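Local coordinates for protein V-type ATP synthase alpha chain (Nanoarchaeum equitans Kin4-M, PDB 5BN3) that belongs to the V/A-type ATP synthase alpha chain (subunit A) family and holds adenosine-5'-diphosphate in a P-loop nucleotide-binding domain in this structure, at residues Val231-Ile236 with Val316-Ser321; Ala237-Ser242 with Asn497-Pro502. All coordinates share one frame; numbering follows the deposited sequence.

Interaction 1. Residues Val231-Ile236 with Val316-Ser321; sequences VLNQQI and VVNADS. With ADP (adenosine-5'-diphosphate), chain C.
N318 on strand 316-320 meets N233 on helix 231-236 where the CA atoms of the two segments are nearest, 6.3 Å apart. The N318 side chain begins at CB, which already lies 3.4 Å from N233 OD1. CG, set anti to its own carbonyl carbon (chi1 -57°), also faces N233 OD1; beyond it OD1 lies 4.2 Å from N233 O, and ND2 donates to N233 OD1 at 3.0 Å. The bond is bent moderately, with N-H...O at 151° and the donor tilted 22° from the N233 carbonyl plane. The two amides stand almost perpendicular and pass each other in opposite directions. ND2 also packs against I236 CG2 at 3.8 Å, while N233 ND2 turns back to K229 O. Helix and strand run nearly antiparallel, their axes 9.2 Å apart, as expected where the helix following a P-loop lies on the central, mainly parallel sheet of a nucleotide-binding domain. Towards that loop, D320 OD2 bonds T230 OG1. On the ligand side of the helix, V231 N donates to O1A of adenosine-5'-diphosphate at 2.8 Å, and V231 CG1, anti to the backbone N, reaches N7 of the adenine at 3.4 Å.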
ATOM      1  N   VAL A 231     -31.939   1.332  -4.622  1.00 30.06           N
ATOM      2  CA  VAL A 231     -33.036   1.777  -5.473  1.00 30.56           C
ATOM      3  C   VAL A 231     -33.120   0.921  -6.734  1.00 26.79           C
ATOM      4  O   VAL A 231     -34.210   0.521  -7.149  1.00 33.16           O
ATOM      5  CB  VAL A 231     -32.892   3.270  -5.846  1.00 39.37           C
ATOM      6  CG1 VAL A 231     -33.891   3.651  -6.922  1.00 37.64           C
ATOM      7  CG2 VAL A 231     -33.089   4.138  -4.617  1.00 35.16           C
ATOM      8  N   LEU A 232     -31.969   0.622  -7.328  1.00 29.78           N
ATOM      9  CA  LEU A 232     -31.936  -0.190  -8.541  1.00 28.41           C
ATOM     10  C   LEU A 232     -32.504  -1.580  -8.295  1.00 33.41           C
ATOM     11  O   LEU A 232     -33.295  -2.077  -9.089  1.00 32.41           O
ATOM     12  CB  LEU A 232     -30.512  -0.297  -9.094  1.00 27.68           C
ATOM     13  CG  LEU A 232     -30.420  -1.053 -10.423  1.00 32.26           C
ATOM     14  CD1 LEU A 232     -31.253  -0.349 -11.474  1.00 51.21           C
ATOM     15  CD2 LEU A 232     -28.984  -1.190 -10.897  1.00 39.12           C
ATOM     16  N   ASN A 233     -32.106  -2.203  -7.191  1.00 32.08           N
ATOM     17  CA  ASN A 233     -32.626  -3.523  -6.844  1.00 33.95           C
ATOM     18  C   ASN A 233     -34.119  -3.496  -6.518  1.00 30.34           C
ATOM     19  O   ASN A 233     -34.851  -4.423  -6.869  1.00 38.80           O
ATOM     20  CB  ASN A 233     -31.830  -4.135  -5.687  1.00 33.60           C
ATOM     21  CG  ASN A 233     -30.641  -4.949  -6.165  1.00 52.61           C
ATOM     22  OD1 ASN A 233     -30.764  -6.145  -6.440  1.00 47.89           O
ATOM     23  ND2 ASN A 233     -29.483  -4.307  -6.264  1.00 49.77           N
ATOM     24  N   GLN A 234     -34.563  -2.432  -5.851  1.00 30.89           N
ATOM     25  CA  GLN A 234     -35.980  -2.262  -5.537  1.00 35.06           C
ATOM     26  C   GLN A 234     -36.810  -2.041  -6.797  1.00 36.38           C
ATOM     27  O   GLN A 234     -37.941  -2.515  -6.890  1.00 35.32           O
ATOM     28  CB  GLN A 234     -36.186  -1.103  -4.552  1.00 35.26           C
ATOM     29  CG  GLN A 234     -35.776  -1.419  -3.117  1.00 44.68           C
ATOM     30  CD  GLN A 234     -35.944  -0.235  -2.180  1.00 52.77           C
ATOM     31  OE1 GLN A 234     -36.151   0.898  -2.619  1.00 52.31           O
ATOM     32  NE2 GLN A 234     -35.855  -0.494  -0.880  1.00 40.95           N
ATOM     33  N   GLN A 235     -36.247  -1.312  -7.758  1.00 35.14           N
ATOM     34  CA  GLN A 235     -36.898  -1.113  -9.052  1.00 35.76           C
ATOM     35  C   GLN A 235     -37.074  -2.433  -9.784  1.00 33.14           C
ATOM     36  O   GLN A 235     -38.115  -2.687 -10.385  1.00 35.48           O
ATOM     37  CB  GLN A 235     -36.087  -0.150  -9.923  1.00 34.45           C
ATOM     38  CG  GLN A 235     -36.220   1.306  -9.522  1.00 42.23           C
ATOM     39  CD  GLN A 235     -37.656   1.787  -9.547  1.00 47.77           C
ATOM     40  OE1 GLN A 235     -38.294   1.925  -8.503  1.00 43.82           O
ATOM     41  NE2 GLN A 235     -38.172   2.050 -10.741  1.00 38.49           N
ATOM     42  N   ILE A 236     -36.041  -3.268  -9.741  1.00 32.71           N
ATOM     43  CA  ILE A 236     -36.127  -4.602 -10.316  1.00 30.44           C
ATOM     44  C   ILE A 236     -37.184  -5.415  -9.570  1.00 39.81           C
ATOM     45  O   ILE A 236     -38.031  -6.045 -10.189  1.00 36.09           O
ATOM     46  CB  ILE A 236     -34.764  -5.326 -10.271  1.00 32.00           C
ATOM     47  CG1 ILE A 236     -33.739  -4.576 -11.128  1.00 39.43           C
ATOM     48  CG2 ILE A 236     -34.903  -6.758 -10.750  1.00 31.67           C
ATOM     49  CD1 ILE A 236     -32.335  -5.141 -11.043  1.00 39.13           C
ATOM     50  N   VAL A 316     -36.885 -14.295  -9.123  1.00 32.26           N
ATOM     51  CA  VAL A 316     -35.706 -13.444  -9.009  1.00 32.55           C
ATOM     52  C   VAL A 316     -35.366 -13.201  -7.543  1.00 32.21           C
ATOM     53  O   VAL A 316     -36.246 -12.911  -6.731  1.00 34.72           O
ATOM     54  CB  VAL A 316     -35.861 -12.102  -9.772  1.00 38.09           C
ATOM     55  CG1 VAL A 316     -37.113 -11.374  -9.336  1.00 38.40           C
ATOM     56  CG2 VAL A 316     -34.635 -11.222  -9.571  1.00 37.86           C
ATOM     57  N   VAL A 317     -34.091 -13.356  -7.204  1.00 31.38           N
ATOM     58  CA  VAL A 317     -33.608 -13.020  -5.872  1.00 33.68           C
ATOM     59  C   VAL A 317     -32.719 -11.788  -5.947  1.00 37.65           C
ATOM     60  O   VAL A 317     -31.749 -11.765  -6.707  1.00 32.60           O
ATOM     61  CB  VAL A 317     -32.803 -14.178  -5.247  1.00 37.27           C
ATOM     62  CG1 VAL A 317     -32.062 -13.700  -4.015  1.00 38.52           C
ATOM     63  CG2 VAL A 317     -33.719 -15.323  -4.881  1.00 35.48           C
ATOM     64  N   ASN A 318     -33.069 -10.761  -5.178  1.00 32.66           N
ATOM     65  CA  ASN A 318     -32.217  -9.584  -5.031  1.00 34.82           C
ATOM     66  C   ASN A 318     -31.528  -9.630  -3.671  1.00 40.78           C
ATOM     67  O   ASN A 318     -32.194  -9.718  -2.638  1.00 39.31           O
ATOM     68  CB  ASN A 318     -33.033  -8.291  -5.153  1.00 41.71           C
ATOM     69  CG  ASN A 318     -33.799  -8.195  -6.462  1.00 46.06           C
ATOM     70  OD1 ASN A 318     -34.960  -8.596  -6.547  1.00 51.04           O
ATOM     71  ND2 ASN A 318     -33.152  -7.650  -7.487  1.00 41.71           N
ATOM     72  N   ALA A 319     -30.200  -9.574  -3.665  1.00 31.50           N
ATOM     73  CA  ALA A 319     -29.444  -9.612  -2.413  1.00 30.64           C
ATOM     74  C   ALA A 319     -28.684  -8.308  -2.180  1.00 40.45           C
ATOM     75  O   ALA A 319     -27.753  -7.985  -2.917  1.00 36.21           O
ATOM     76  CB  ALA A 319     -28.490 -10.794  -2.403  1.00 33.96           C
ATOM     77  N   ASP A 320     -29.079  -7.581  -1.138  1.00 35.77           N
ATOM     78  CA  ASP A 320     -28.541  -6.257  -0.838  1.00 33.97           C
ATOM     79  C   ASP A 320     -28.195  -6.190   0.650  1.00 34.18           C
ATOM     80  O   ASP A 320     -29.088  -6.038   1.479  1.00 34.43           O
ATOM     81  CB  ASP A 320     -29.607  -5.204  -1.183  1.00 33.09           C
ATOM     82  CG  ASP A 320     -29.153  -3.780  -0.912  1.00 42.16           C
ATOM     83  OD1 ASP A 320     -27.931  -3.525  -0.873  1.00 35.47           O
ATOM     84  OD2 ASP A 320     -30.030  -2.899  -0.752  1.00 41.60           O
ATOM     85  N   SER A 321     -26.916  -6.303   1.007  1.00 33.16           N
ATOM     86  CA  SER A 321     -25.805  -6.417   0.069  1.00 31.54           C
ATOM     87  C   SER A 321     -24.912  -7.608   0.421  1.00 34.06           C
ATOM     88  O   SER A 321     -24.762  -7.953   1.595  1.00 31.34           O
ATOM     89  CB  SER A 321     -24.982  -5.125   0.096  1.00 33.53           C
ATOM     90  OG  SER A 321     -23.635  -5.365  -0.264  1.00 39.95           O
TER
HETATM   91  PB  ADP C 601     -26.829   2.919  -2.311  1.00 30.00           P
HETATM   92  O1B ADP C 601     -25.922   2.579  -3.464  1.00 28.44           O
HETATM   93  O2B ADP C 601     -27.810   1.839  -1.946  1.00 25.84           O
HETATM   94  O3B ADP C 601     -26.107   3.534  -1.140  1.00 29.94           O
HETATM   95  PA  ADP C 601     -29.330   4.235  -2.864  1.00 31.29           P
HETATM   96  O1A ADP C 601     -29.957   3.127  -3.658  1.00 33.38           O
HETATM   97  O2A ADP C 601     -29.747   4.457  -1.433  1.00 31.11           O
HETATM   98  O3A ADP C 601     -27.722   4.112  -2.938  1.00 29.81           O
HETATM   99  O5' ADP C 601     -29.561   5.606  -3.674  1.00 32.13           O
HETATM  100  C5' ADP C 601     -28.902   6.800  -3.255  1.00 33.85           C
HETATM  101  C4' ADP C 601     -29.718   8.020  -3.665  1.00 37.18           C
HETATM  102  O4' ADP C 601     -29.840   8.081  -5.092  1.00 36.24           O
HETATM  103  C3' ADP C 601     -31.115   7.929  -3.077  1.00 41.57           C
HETATM  104  O3' ADP C 601     -31.400   9.128  -2.350  1.00 46.11           O
HETATM  105  C2' ADP C 601     -32.034   7.792  -4.271  1.00 46.56           C
HETATM  106  O2' ADP C 601     -33.197   8.608  -4.131  1.00 68.69           O
HETATM  107  C1' ADP C 601     -31.209   8.233  -5.468  1.00 33.82           C
HETATM  108  N9  ADP C 601     -31.524   7.376  -6.635  1.00 38.00           N
HETATM  109  C8  ADP C 601     -30.915   6.219  -6.959  1.00 35.07           C
HETATM  110  N7  ADP C 601     -31.450   5.688  -8.088  1.00 32.95           N
HETATM  111  C5  ADP C 601     -32.423   6.519  -8.507  1.00 39.51           C
HETATM  112  C6  ADP C 601     -33.382   6.555  -9.635  1.00 33.84           C
HETATM  113  N6  ADP C 601     -33.406   5.571 -10.570  1.00 35.37           N
HETATM  114  N1  ADP C 601     -34.225   7.611  -9.696  1.00 36.50           N
HETATM  115  C2  ADP C 601     -34.209   8.595  -8.775  1.00 44.31           C
HETATM  116  N3  ADP C 601     -33.367   8.624  -7.728  1.00 40.99           N
HETATM  117  C4  ADP C 601     -32.466   7.631  -7.545  1.00 40.18           C

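Interaction 2. Residues Ala237-Ser242 with Asn497-Pro502; sequences AKWADS and NDSYSP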
ATOM      1  N   ALA A 237     -37.147  -5.380  -8.242  1.00 32.11           N
ATOM      2  CA  ALA A 237     -38.135  -6.091  -7.433  1.00 35.52           C
ATOM      3  C   ALA A 237     -39.565  -5.635  -7.741  1.00 38.39           C
ATOM      4  O   ALA A 237     -40.505  -6.426  -7.658  1.00 35.39           O
ATOM      5  CB  ALA A 237     -37.825  -5.920  -5.959  1.00 33.25           C
ATOM      6  N   LYS A 238     -39.721  -4.362  -8.101  1.00 32.27           N
ATOM      7  CA  LYS A 238     -41.030  -3.801  -8.445  1.00 37.30           C
ATOM      8  C   LYS A 238     -41.562  -4.286  -9.785  1.00 43.39           C
ATOM      9  O   LYS A 238     -42.660  -4.835  -9.863  1.00 40.31           O
ATOM     10  CB  LYS A 238     -40.958  -2.271  -8.509  1.00 38.60           C
ATOM     11  CG  LYS A 238     -41.092  -1.538  -7.188  1.00 48.77           C
ATOM     12  CD  LYS A 238     -41.192  -0.037  -7.446  1.00 41.45           C
ATOM     13  CE  LYS A 238     -40.740   0.778  -6.250  1.00 52.83           C
ATOM     14  NZ  LYS A 238     -40.666   2.228  -6.582  1.00 53.19           N
ATOM     15  N   TRP A 239     -40.786  -4.065 -10.841  1.00 39.13           N
ATOM     16  CA  TRP A 239     -41.306  -4.198 -12.203  1.00 38.50           C
ATOM     17  C   TRP A 239     -40.812  -5.402 -13.002  1.00 46.31           C
ATOM     18  O   TRP A 239     -41.197  -5.567 -14.159  1.00 41.73           O
ATOM     19  CB  TRP A 239     -41.012  -2.926 -13.007  1.00 37.88           C
ATOM     20  CG  TRP A 239     -41.407  -1.640 -12.331  1.00 35.72           C
ATOM     21  CD1 TRP A 239     -40.617  -0.540 -12.138  1.00 39.98           C
ATOM     22  CD2 TRP A 239     -42.687  -1.316 -11.769  1.00 35.31           C
ATOM     23  NE1 TRP A 239     -41.324   0.443 -11.492  1.00 40.37           N
ATOM     24  CE2 TRP A 239     -42.597  -0.007 -11.253  1.00 39.13           C
ATOM     25  CE3 TRP A 239     -43.897  -2.005 -11.652  1.00 44.91           C
ATOM     26  CZ2 TRP A 239     -43.675   0.625 -10.628  1.00 39.68           C
ATOM     27  CZ3 TRP A 239     -44.961  -1.379 -11.032  1.00 43.57           C
ATOM     28  CH2 TRP A 239     -44.845  -0.079 -10.529  1.00 41.37           C
ATOM     29  N   ALA A 240     -39.960  -6.234 -12.411  1.00 37.65           N
ATOM     30  CA  ALA A 240     -39.408  -7.370 -13.152  1.00 41.48           C
ATOM     31  C   ALA A 240     -40.487  -8.326 -13.646  1.00 44.44           C
ATOM     32  O   ALA A 240     -41.463  -8.605 -12.944  1.00 42.01           O
ATOM     33  CB  ALA A 240     -38.392  -8.126 -12.321  1.00 37.54           C
ATOM     34  N   ASP A 241     -40.300  -8.817 -14.866  1.00 38.58           N
ATOM     35  CA  ASP A 241     -41.175  -9.830 -15.430  1.00 38.38           C
ATOM     36  C   ASP A 241     -40.841 -11.149 -14.737  1.00 50.19           C
ATOM     37  O   ASP A 241     -39.908 -11.853 -15.129  1.00 61.74           O
ATOM     38  CB  ASP A 241     -40.945  -9.922 -16.938  1.00 44.28           C
ATOM     39  CG  ASP A 241     -42.026 -10.707 -17.653  1.00 73.29           C
ATOM     40  OD1 ASP A 241     -43.066 -11.008 -17.029  1.00 73.76           O
ATOM     41  OD2 ASP A 241     -41.835 -11.016 -18.849  1.00 93.10           O
ATOM     42  N   SER A 242     -41.595 -11.466 -13.689  1.00 44.28           N
ATOM     43  CA  SER A 242     -41.288 -12.613 -12.836  1.00 39.20           C
ATOM     44  C   SER A 242     -42.525 -13.082 -12.078  1.00 38.18           C
ATOM     45  O   SER A 242     -43.404 -12.279 -11.759  1.00 44.33           O
ATOM     46  CB  SER A 242     -40.180 -12.239 -11.845  1.00 43.70           C
ATOM     47  OG  SER A 242     -39.762 -13.361 -11.086  1.00 46.54           O
ATOM     48  N   ASN A 497     -44.665   8.201 -14.072  1.00 41.18           N
ATOM     49  CA  ASN A 497     -44.655   7.783 -15.471  1.00 45.91           C
ATOM     50  C   ASN A 497     -43.359   7.100 -15.913  1.00 48.49           C
ATOM     51  O   ASN A 497     -43.380   6.233 -16.783  1.00 43.55           O
ATOM     52  CB  ASN A 497     -44.953   8.976 -16.386  1.00 52.41           C
ATOM     53  CG  ASN A 497     -46.390   9.450 -16.283  1.00 61.49           C
ATOM     54  OD1 ASN A 497     -47.305   8.655 -16.066  1.00 49.74           O
ATOM     55  ND2 ASN A 497     -46.597  10.752 -16.443  1.00 49.64           N
ATOM     56  N   ASP A 498     -42.234   7.488 -15.319  1.00 44.92           N
ATOM     57  CA  ASP A 498     -40.935   6.989 -15.773  1.00 43.87           C
ATOM     58  C   ASP A 498     -40.423   5.780 -14.987  1.00 40.71           C
ATOM     59  O   ASP A 498     -39.548   5.058 -15.465  1.00 42.14           O
ATOM     60  CB  ASP A 498     -39.896   8.115 -15.752  1.00 40.04           C
ATOM     61  CG  ASP A 498     -38.688   7.812 -16.617  1.00 43.58           C
ATOM     62  OD1 ASP A 498     -38.803   6.991 -17.552  1.00 43.10           O
ATOM     63  OD2 ASP A 498     -37.618   8.407 -16.372  1.00 46.15           O
ATOM     64  N   SER A 499     -40.972   5.559 -13.795  1.00 40.51           N
ATOM     65  CA  SER A 499     -40.529   4.464 -12.926  1.00 45.08           C
ATOM     66  C   SER A 499     -40.502   3.112 -13.636  1.00 42.98           C
ATOM     67  O   SER A 499     -39.506   2.389 -13.575  1.00 38.66           O
ATOM     68  CB  SER A 499     -41.412   4.387 -11.679  1.00 38.64           C
ATOM     69  OG  SER A 499     -40.998   3.328 -10.835  1.00 45.38           O
ATOM     70  N   TYR A 500     -41.595   2.786 -14.321  1.00 39.18           N
ATOM     71  CA  TYR A 500     -41.670   1.568 -15.117  1.00 38.47           C
ATOM     72  C   TYR A 500     -41.570   1.887 -16.605  1.00 55.14           C
ATOM     73  O   TYR A 500     -42.224   2.809 -17.098  1.00 40.84           O
ATOM     74  CB  TYR A 500     -42.974   0.822 -14.824  1.00 42.26           C
ATOM     75  CG  TYR A 500     -43.230  -0.369 -15.723  1.00 47.11           C
ATOM     76  CD1 TYR A 500     -42.291  -1.381 -15.852  1.00 40.92           C
ATOM     77  CD2 TYR A 500     -44.421  -0.488 -16.426  1.00 45.19           C
ATOM     78  CE1 TYR A 500     -42.523  -2.475 -16.665  1.00 39.56           C
ATOM     79  CE2 TYR A 500     -44.664  -1.580 -17.242  1.00 46.20           C
ATOM     80  CZ  TYR A 500     -43.711  -2.569 -17.356  1.00 46.33           C
ATOM     81  OH  TYR A 500     -43.939  -3.656 -18.163  1.00 46.69           O
ATOM     82  N   SER A 501     -40.746   1.125 -17.314  1.00 44.08           N
ATOM     83  CA  SER A 501     -40.591   1.305 -18.754  1.00 41.86           C
ATOM     84  C   SER A 501     -40.853  -0.003 -19.488  1.00 38.57           C
ATOM     85  O   SER A 501     -39.967  -0.855 -19.587  1.00 44.93           O
ATOM     86  CB  SER A 501     -39.192   1.830 -19.089  1.00 48.93           C
ATOM     87  OG  SER A 501     -39.098   2.184 -20.459  1.00 43.64           O
ATOM     88  N   PRO A 502     -42.078  -0.170 -20.007  1.00 43.53           N
ATOM     89  CA  PRO A 502     -42.398  -1.373 -20.782  1.00 45.46           C
ATOM     90  C   PRO A 502     -41.635  -1.361 -22.101  1.00 39.95           C
ATOM     91  O   PRO A 502     -41.180  -0.294 -22.522  1.00 45.82           O
ATOM     92  CB  PRO A 502     -43.903  -1.237 -21.032  1.00 49.26           C
ATOM     93  CG  PRO A 502     -44.158   0.235 -20.989  1.00 45.01           C
ATOM     94  CD  PRO A 502     -43.203   0.780 -19.959  1.00 46.40           C
TER
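The last turn of helix 229-239 (237-239 here) faces the loop 497-502 that precedes helix 503-523, with the CA atoms of W239 and Y500 6.5 Å apart. Two neighbouring loop residues take hold of the W239 indole in different ways. S499 comes to its edge: NE1 donates to S499 OG at 3.0 Å, the N-H...O angle is 158°, and the oxygen lies close to the ring plane. S499 OG reaches this point because chi1, at 180°, extends it away from its own backbone N. Y500 instead places its CB over one face, 3.6 Å from the centroid of the five-membered ring and almost on the normal, a CH-pi contact. The tyrosine ring continues obliquely past the indole, their planes at 42°, and its CD1 packs on W239 CB at 3.5 Å. Over the opposite indole face lies K238 CB, while K238 NZ is hydrogen-bonded to Q235 OE1. The contact joins the nucleotide-binding domain to the C-terminal domain, where D498 adds a salt bridge to R205. One directional bond at the ring edge and carbon on both faces are consistent with an indole whose N-H is satisfied and whose tilt is limited.

In the fold
Helix 229-239 carries both contacts, whose centres lie about 12 Å apart: interaction 1 sets its inner side on strand 314-320, and interaction 2 joins its C-terminal end to the C-terminal domain. They meet directly where Q235 NE2 lies 3.1 Å from S499 OG, a probable hydrogen bond, so this hydroxyl oxygen probably accepts from both Q235 NE2 and W239 NE1. A second junction is packing of A237 CB on N318 OD1 at 4.0 Å. Relative to the nucleotide, interaction 1 includes V231 of the pocket and has the N233 side chain about 8 Å from a magnesium ion; the S499 side chain is about 8 Å from adenosine-5'-diphosphate. Q491 and A493, earlier in the chain than 497-502, bond the ligand themselves.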